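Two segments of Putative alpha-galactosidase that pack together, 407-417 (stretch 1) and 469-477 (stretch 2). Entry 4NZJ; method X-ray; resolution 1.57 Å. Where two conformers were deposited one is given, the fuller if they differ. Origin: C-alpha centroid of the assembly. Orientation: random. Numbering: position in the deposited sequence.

Stretch 1 407-417: PLADGRKAVAC
Stretch 2, residues 469-477: KVYIFGKTD

The most unusual feature of this contact is an arginine set at the end of a two-strand ladder, its guanidinium between two methyl groups: Thr476 CG2 covers one face and Ile472 CG2 the opposite face, the latter 3.5 Å from Arg412 CZ. Asp410, two residues earlier, holds it there. With chi1 p, Asp410 accepts from Arg412 N at OD1 (3.0 Å) and forms a salt bridge through OD2 to Arg412 NE (2.9 Å). Arg412 runs m, t, m with chi4 at 167°, so its aliphatic part lies along the carbonyls of Phe473, Gly474 and Lys475; Arg412 CD comes within 3.2 Å of Gly474 O. A water accepts from Arg412 NH1 (3.1 Å) and donates to Ile472 O (2.7 Å) and Gly474 O (2.8 Å), tying the charge to the neighbouring carbonyls.

Beyond this clamp the rule is a regular antiparallel ladder. Strands 413-417 and 469-473 run at 157°, their axes 4.6 Å apart at closest approach. Lys413 faces Phe473, Val415 faces Tyr471 and Cys417 faces Lys469 as hydrogen-bonded pairs, with CA-CA separations of 5.2 to 5.4 Å. Each closes a two-bond ring: Lys413 N to Phe473 O 3.1 Å and Phe473 N to Lys413 O 2.8 Å; Val415 N to Tyr471 O 2.7 Å and Tyr471 N to Val415 O 2.9 Å; Cys417 N to Lys469 O 2.9 Å and Lys469 N to Cys417 O 3.0 Å. Between them, Ala414-Ile472 and Ala416-Val470 are non-hydrogen-bonded pairs with CA atoms only 4.3 Å apart, where CA-H...O contacts such as Ala414 CA to Tyr471 O (3.3 Å) supplement the ladder.

Side chains alternate by face. On one, small residues oppose branched ones: Ala416 CB meets Val470 CG2 (t) at 4.0 Å, and Ile472 (m, t) lies beside Ala414 while its CG2 reaches Leu408 CD1 (m, t) at 3.8 Å. On the other, Val415 (t) sets CG2 3.7 Å from CD1 of Phe473 (chi1 m, chi2 80°), a diagonal apolar contact. Tyr471 (m, 85°) and Cys417 (m) share this face, as do Lys413 and Lys469, whose ends lead away.

Before the strand, Leu408 to Gly411 form a type I turn, closed by Gly411 N to Leu408 O (3.1 Å); Leu408 N also bonds Arg412 O (2.9 Å). Gly411 (98/-12) and Gly474 (113/167) adopt positive-phi conformations that call for glycine. Past Gly474 the chain stays extended, and Asp477 N donates to Asp410 O (3.1 Å), although Thr476 and Asp477 are poorly ordered.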

ATOM      1  N   PRO A 407      11.449  10.664   9.503  1.00 23.01           N
ATOM      2  CA  PRO A 407      12.673  11.020   8.783  1.00 24.28           C
ATOM      3  C   PRO A 407      12.602  10.558   7.331  1.00 23.98           C
ATOM      4  O   PRO A 407      12.040   9.500   7.061  1.00 22.87           O
ATOM      5  CB  PRO A 407      13.772  10.263   9.547  1.00 26.29           C
ATOM      6  CG  PRO A 407      13.169   9.934  10.873  1.00 27.16           C
ATOM      7  CD  PRO A 407      11.716   9.720  10.602  1.00 25.09           C
ATOM      8  N   LEU A 408      13.140  11.358   6.413  1.00 24.50           N
ATOM      9  CA  LEU A 408      13.118  11.061   4.976  1.00 25.53           C
ATOM     10  C   LEU A 408      14.531  10.805   4.456  1.00 27.43           C
ATOM     11  O   LEU A 408      15.511  11.197   5.087  1.00 29.46           O
ATOM     12  CB  LEU A 408      12.479  12.218   4.203  1.00 26.38           C
ATOM     13  CG  LEU A 408      11.075  12.640   4.648  1.00 26.12           C
ATOM     14  CD1 LEU A 408      10.636  13.894   3.909  1.00 28.10           C
ATOM     15  CD2 LEU A 408      10.071  11.518   4.425  1.00 25.31           C
ATOM     16  N   ALA A 409      14.636  10.156   3.300  1.00 27.22           N
ATOM     17  CA  ALA A 409      15.937   9.741   2.768  1.00 30.02           C
ATOM     18  C   ALA A 409      16.877  10.919   2.505  1.00 32.27           C
ATOM     19  O   ALA A 409      18.095  10.797   2.674  1.00 35.03           O
ATOM     20  CB  ALA A 409      15.756   8.929   1.499  1.00 30.36           C
ATOM     21  N   ASP A 410      16.305  12.055   2.108  1.00 32.88           N
ATOM     22  CA  ASP A 410      17.092  13.253   1.779  1.00 36.05           C
ATOM     23  C   ASP A 410      17.568  14.040   3.005  1.00 35.99           C
ATOM     24  O   ASP A 410      18.198  15.087   2.859  1.00 37.74           O
ATOM     25  CB  ASP A 410      16.315  14.180   0.827  1.00 38.01           C
ATOM     26  CG  ASP A 410      15.021  14.731   1.433  1.00 39.43           C
ATOM     27  OD1 ASP A 410      14.761  14.545   2.645  1.00 37.12           O
ATOM     28  OD2 ASP A 410      14.246  15.355   0.678  1.00 44.06           O
ATOM     29  N   GLY A 411      17.262  13.546   4.202  1.00 33.53           N
ATOM     30  CA  GLY A 411      17.716  14.170   5.443  1.00 34.20           C
ATOM     31  C   GLY A 411      16.676  15.058   6.102  1.00 32.20           C
ATOM     32  O   GLY A 411      16.848  15.468   7.246  1.00 34.96           O
ATOM     33  N   ARG A 412      15.598  15.360   5.386  1.00 30.14           N
ATOM     34  CA  ARG A 412      14.513  16.165   5.936  1.00 28.97           C
ATOM     35  C   ARG A 412      13.617  15.309   6.836  1.00 27.27           C
ATOM     36  O   ARG A 412      13.781  14.091   6.912  1.00 26.12           O
ATOM     37  CB  ARG A 412      13.690  16.788   4.807  1.00 29.81           C
ATOM     38  CG  ARG A 412      14.497  17.718   3.911  1.00 32.29           C
ATOM     39  CD  ARG A 412      13.606  18.497   2.956  1.00 33.47           C
ATOM     40  NE  ARG A 412      12.970  17.636   1.961  1.00 32.94           N
ATOM     41  CZ  ARG A 412      11.962  18.000   1.169  1.00 34.34           C
ATOM     42  NH1 ARG A 412      11.432  19.216   1.248  1.00 34.73           N
ATOM     43  NH2 ARG A 412      11.467  17.131   0.297  1.00 34.38           N
ATOM     44  N   LYS A 413      12.684  15.964   7.523  1.00 27.02           N
ATOM     45  CA  LYS A 413      11.725  15.290   8.398  0.50 25.60           C
ATOM     46  C   LYS A 413      10.312  15.733   8.041  1.00 23.69           C
ATOM     47  O   LYS A 413      10.028  16.930   8.006  1.00 24.43           O
ATOM     48  CB  LYS A 413      11.993  15.628   9.868  0.50 26.94           C
ATOM     49  CG  LYS A 413      13.189  14.918  10.483  0.50 29.21           C
ATOM     50  CD  LYS A 413      13.337  15.277  11.955  0.50 30.58           C
ATOM     51  CE  LYS A 413      14.486  14.527  12.611  0.50 31.97           C
ATOM     52  NZ  LYS A 413      15.822  14.995  12.146  0.50 33.72           N
ATOM     53  N   ALA A 414       9.430  14.775   7.775  1.00 22.67           N
ATOM     54  CA  ALA A 414       8.014  15.078   7.616  1.00 21.82           C
ATOM     55  C   ALA A 414       7.396  15.124   9.012  1.00 22.06           C
ATOM     56  O   ALA A 414       7.679  14.265   9.849  1.00 20.78           O
ATOM     57  CB  ALA A 414       7.319  14.032   6.759  1.00 21.12           C
ATOM     58  N   VAL A 415       6.575  16.143   9.262  1.00 21.26           N
ATOM     59  CA  VAL A 415       5.932  16.335  10.553  1.00 20.93           C
ATOM     60  C   VAL A 415       4.434  16.473  10.328  1.00 20.95           C
ATOM     61  O   VAL A 415       4.001  17.332   9.563  1.00 21.97           O
ATOM     62  CB  VAL A 415       6.481  17.587  11.269  1.00 21.52           C
ATOM     63  CG1 VAL A 415       5.725  17.854  12.571  1.00 21.65           C
ATOM     64  CG2 VAL A 415       7.973  17.439  11.533  1.00 22.33           C
ATOM     65  N   ALA A 416       3.649  15.627  10.990  1.00 19.20           N
ATOM     66  CA  ALA A 416       2.194  15.688  10.893  1.00 19.52           C
ATOM     67  C   ALA A 416       1.617  16.120  12.229  1.00 20.73           C
ATOM     68  O   ALA A 416       1.900  15.498  13.254  1.00 20.07           O
ATOM     69  CB  ALA A 416       1.626  14.338  10.495  1.00 21.20           C
ATOM     70  N   CYS A 417       0.817  17.182  12.205  1.00 19.48           N
ATOM     71  CA  CYS A 417       0.098  17.660  13.380  1.00 20.08           C
ATOM     72  C   CYS A 417      -1.344  17.229  13.234  1.00 19.77           C
ATOM     73  O   CYS A 417      -2.036  17.683  12.328  1.00 18.74           O
ATOM     74  CB  CYS A 417       0.181  19.180  13.478  1.00 21.68           C
ATOM     75  SG  CYS A 417       1.864  19.821  13.512  1.00 25.33           S
ATOM     76  N   LYS A 469      -2.513  18.351   9.416  1.00 21.97           N
ATOM     77  CA  LYS A 469      -1.687  19.124   8.493  1.00 21.55           C
ATOM     78  C   LYS A 469      -0.266  18.601   8.539  1.00 22.03           C
ATOM     79  O   LYS A 469       0.255  18.273   9.613  1.00 21.60           O
ATOM     80  CB  LYS A 469      -1.719  20.615   8.816  1.00 23.11           C
ATOM     81  CG  LYS A 469      -3.010  21.290   8.392  1.00 24.90           C
ATOM     82  CD  LYS A 469      -2.991  22.779   8.684  1.00 25.47           C
ATOM     83  CE  LYS A 469      -4.261  23.446   8.190  1.00 27.99           C
ATOM     84  NZ  LYS A 469      -4.257  24.909   8.427  1.00 29.09           N
ATOM     85  N   VAL A 470       0.355  18.523   7.369  1.00 20.43           N
ATOM     86  CA  VAL A 470       1.679  17.935   7.231  1.00 21.38           C
ATOM     87  C   VAL A 470       2.658  18.950   6.651  1.00 21.15           C
ATOM     88  O   VAL A 470       2.311  19.766   5.782  1.00 21.35           O
ATOM     89  CB  VAL A 470       1.632  16.669   6.347  1.00 20.62           C
ATOM     90  CG1 VAL A 470       3.013  16.039   6.209  1.00 22.23           C
ATOM     91  CG2 VAL A 470       0.633  15.669   6.905  1.00 20.83           C
ATOM     92  N   TYR A 471       3.885  18.890   7.158  1.00 21.79           N
ATOM     93  CA  TYR A 471       4.960  19.789   6.788  1.00 23.15           C
ATOM     94  C   TYR A 471       6.235  18.987   6.591  1.00 23.67           C
ATOM     95  O   TYR A 471       6.391  17.923   7.183  1.00 23.38           O
ATOM     96  CB  TYR A 471       5.176  20.817   7.898  1.00 24.85           C
ATOM     97  CG  TYR A 471       3.938  21.614   8.224  1.00 25.42           C
ATOM     98  CD1 TYR A 471       2.988  21.121   9.112  1.00 25.56           C
ATOM     99  CD2 TYR A 471       3.699  22.845   7.622  1.00 27.29           C
ATOM    100  CE1 TYR A 471       1.842  21.839   9.401  1.00 26.27           C
ATOM    101  CE2 TYR A 471       2.552  23.571   7.907  1.00 28.12           C
ATOM    102  CZ  TYR A 471       1.629  23.058   8.799  1.00 28.19           C
ATOM    103  OH  TYR A 471       0.486  23.762   9.096  1.00 30.60           O
ATOM    104  N   ILE A 472       7.133  19.478   5.746  1.00 22.90           N
ATOM    105  CA  ILE A 472       8.456  18.867   5.617  1.00 23.48           C
ATOM    106  C   ILE A 472       9.506  19.894   6.022  1.00 24.81           C
ATOM    107  O   ILE A 472       9.632  20.949   5.398  1.00 25.63           O
ATOM    108  CB  ILE A 472       8.734  18.328   4.194  1.00 24.51           C
ATOM    109  CG1 ILE A 472       7.648  17.342   3.773  1.00 24.76           C
ATOM    110  CG2 ILE A 472      10.106  17.658   4.149  1.00 25.51           C
ATOM    111  CD1 ILE A 472       7.800  16.820   2.358  1.00 26.08           C
ATOM    112  N   PHE A 473      10.252  19.574   7.078  1.00 24.77           N
ATOM    113  CA  PHE A 473      11.237  20.485   7.645  1.00 26.83           C
ATOM    114  C   PHE A 473      12.642  20.149   7.164  1.00 29.13           C
ATOM    115  O   PHE A 473      13.027  18.980   7.138  1.00 28.86           O
ATOM    116  CB  PHE A 473      11.210  20.415   9.178  1.00 26.89           C
ATOM    117  CG  PHE A 473      10.068  21.167   9.811  1.00 26.80           C
ATOM    118  CD1 PHE A 473       8.801  20.616   9.863  1.00 25.96           C
ATOM    119  CD2 PHE A 473      10.271  22.419  10.381  1.00 28.54           C
ATOM    120  CE1 PHE A 473       7.751  21.299  10.457  1.00 25.75           C
ATOM    121  CE2 PHE A 473       9.226  23.105  10.981  1.00 28.53           C
ATOM    122  CZ  PHE A 473       7.965  22.544  11.017  1.00 27.08           C
ATOM    123  N   GLY A 474      13.392  21.178   6.780  1.00 31.32           N
ATOM    124  CA  GLY A 474      14.821  21.053   6.490  1.00 35.31           C
ATOM    125  C   GLY A 474      15.188  21.275   5.036  1.00 38.50           C
ATOM    126  O   GLY A 474      14.323  21.326   4.165  1.00 36.80           O
ATOM    127  N   LYS A 475      16.486  21.425   4.785  1.00 43.09           N
ATOM    128  CA  LYS A 475      17.023  21.494   3.429  1.00 49.12           C
ATOM    129  C   LYS A 475      17.497  20.106   3.010  1.00 53.62           C
ATOM    130  O   LYS A 475      17.912  19.304   3.851  1.00 55.96           O
ATOM    131  CB  LYS A 475      18.188  22.482   3.360  1.00 52.80           C
ATOM    132  CG  LYS A 475      17.793  23.930   3.599  1.00 54.78           C
ATOM    133  N   THR A 476      17.432  19.825   1.713  1.00 58.62           N
ATOM    134  CA  THR A 476      17.855  18.530   1.179  1.00 64.36           C
ATOM    135  C   THR A 476      19.380  18.409   1.161  1.00 71.52           C
ATOM    136  O   THR A 476      20.090  19.417   1.110  1.00 73.33           O
ATOM    137  CB  THR A 476      17.331  18.321  -0.253  1.00 64.35           C
ATOM    138  OG1 THR A 476      17.794  19.387  -1.091  1.00 66.72           O
ATOM    139  CG2 THR A 476      15.810  18.292  -0.270  1.00 62.11           C
ATOM    140  N   ASP A 477      19.874  17.171   1.197  1.00 77.03           N
ATOM    141  CA  ASP A 477      21.316  16.909   1.131  1.00 83.69           C
ATOM    142  C   ASP A 477      21.825  17.078  -0.297  1.00 83.96           C
ATOM    143  O   ASP A 477      22.958  17.507  -0.516  1.00 88.68           O
ATOM    144  CB  ASP A 477      21.640  15.495   1.630  1.00 84.91           C
ATOM    145  CG  ASP A 477      21.336  15.302   3.109  1.00 83.96           C
ATOM    146  OD1 ASP A 477      21.233  16.305   3.848  1.00 87.82           O
ATOM    147  OD2 ASP A 477      21.203  14.136   3.535  1.00 82.58           O
TER
HETATM  148  O   HOH W   1      17.291  18.702   6.782  1.00 43.47           O
HETATM  149  O   HOH W   2      11.625  21.318   3.541  1.00 28.66           O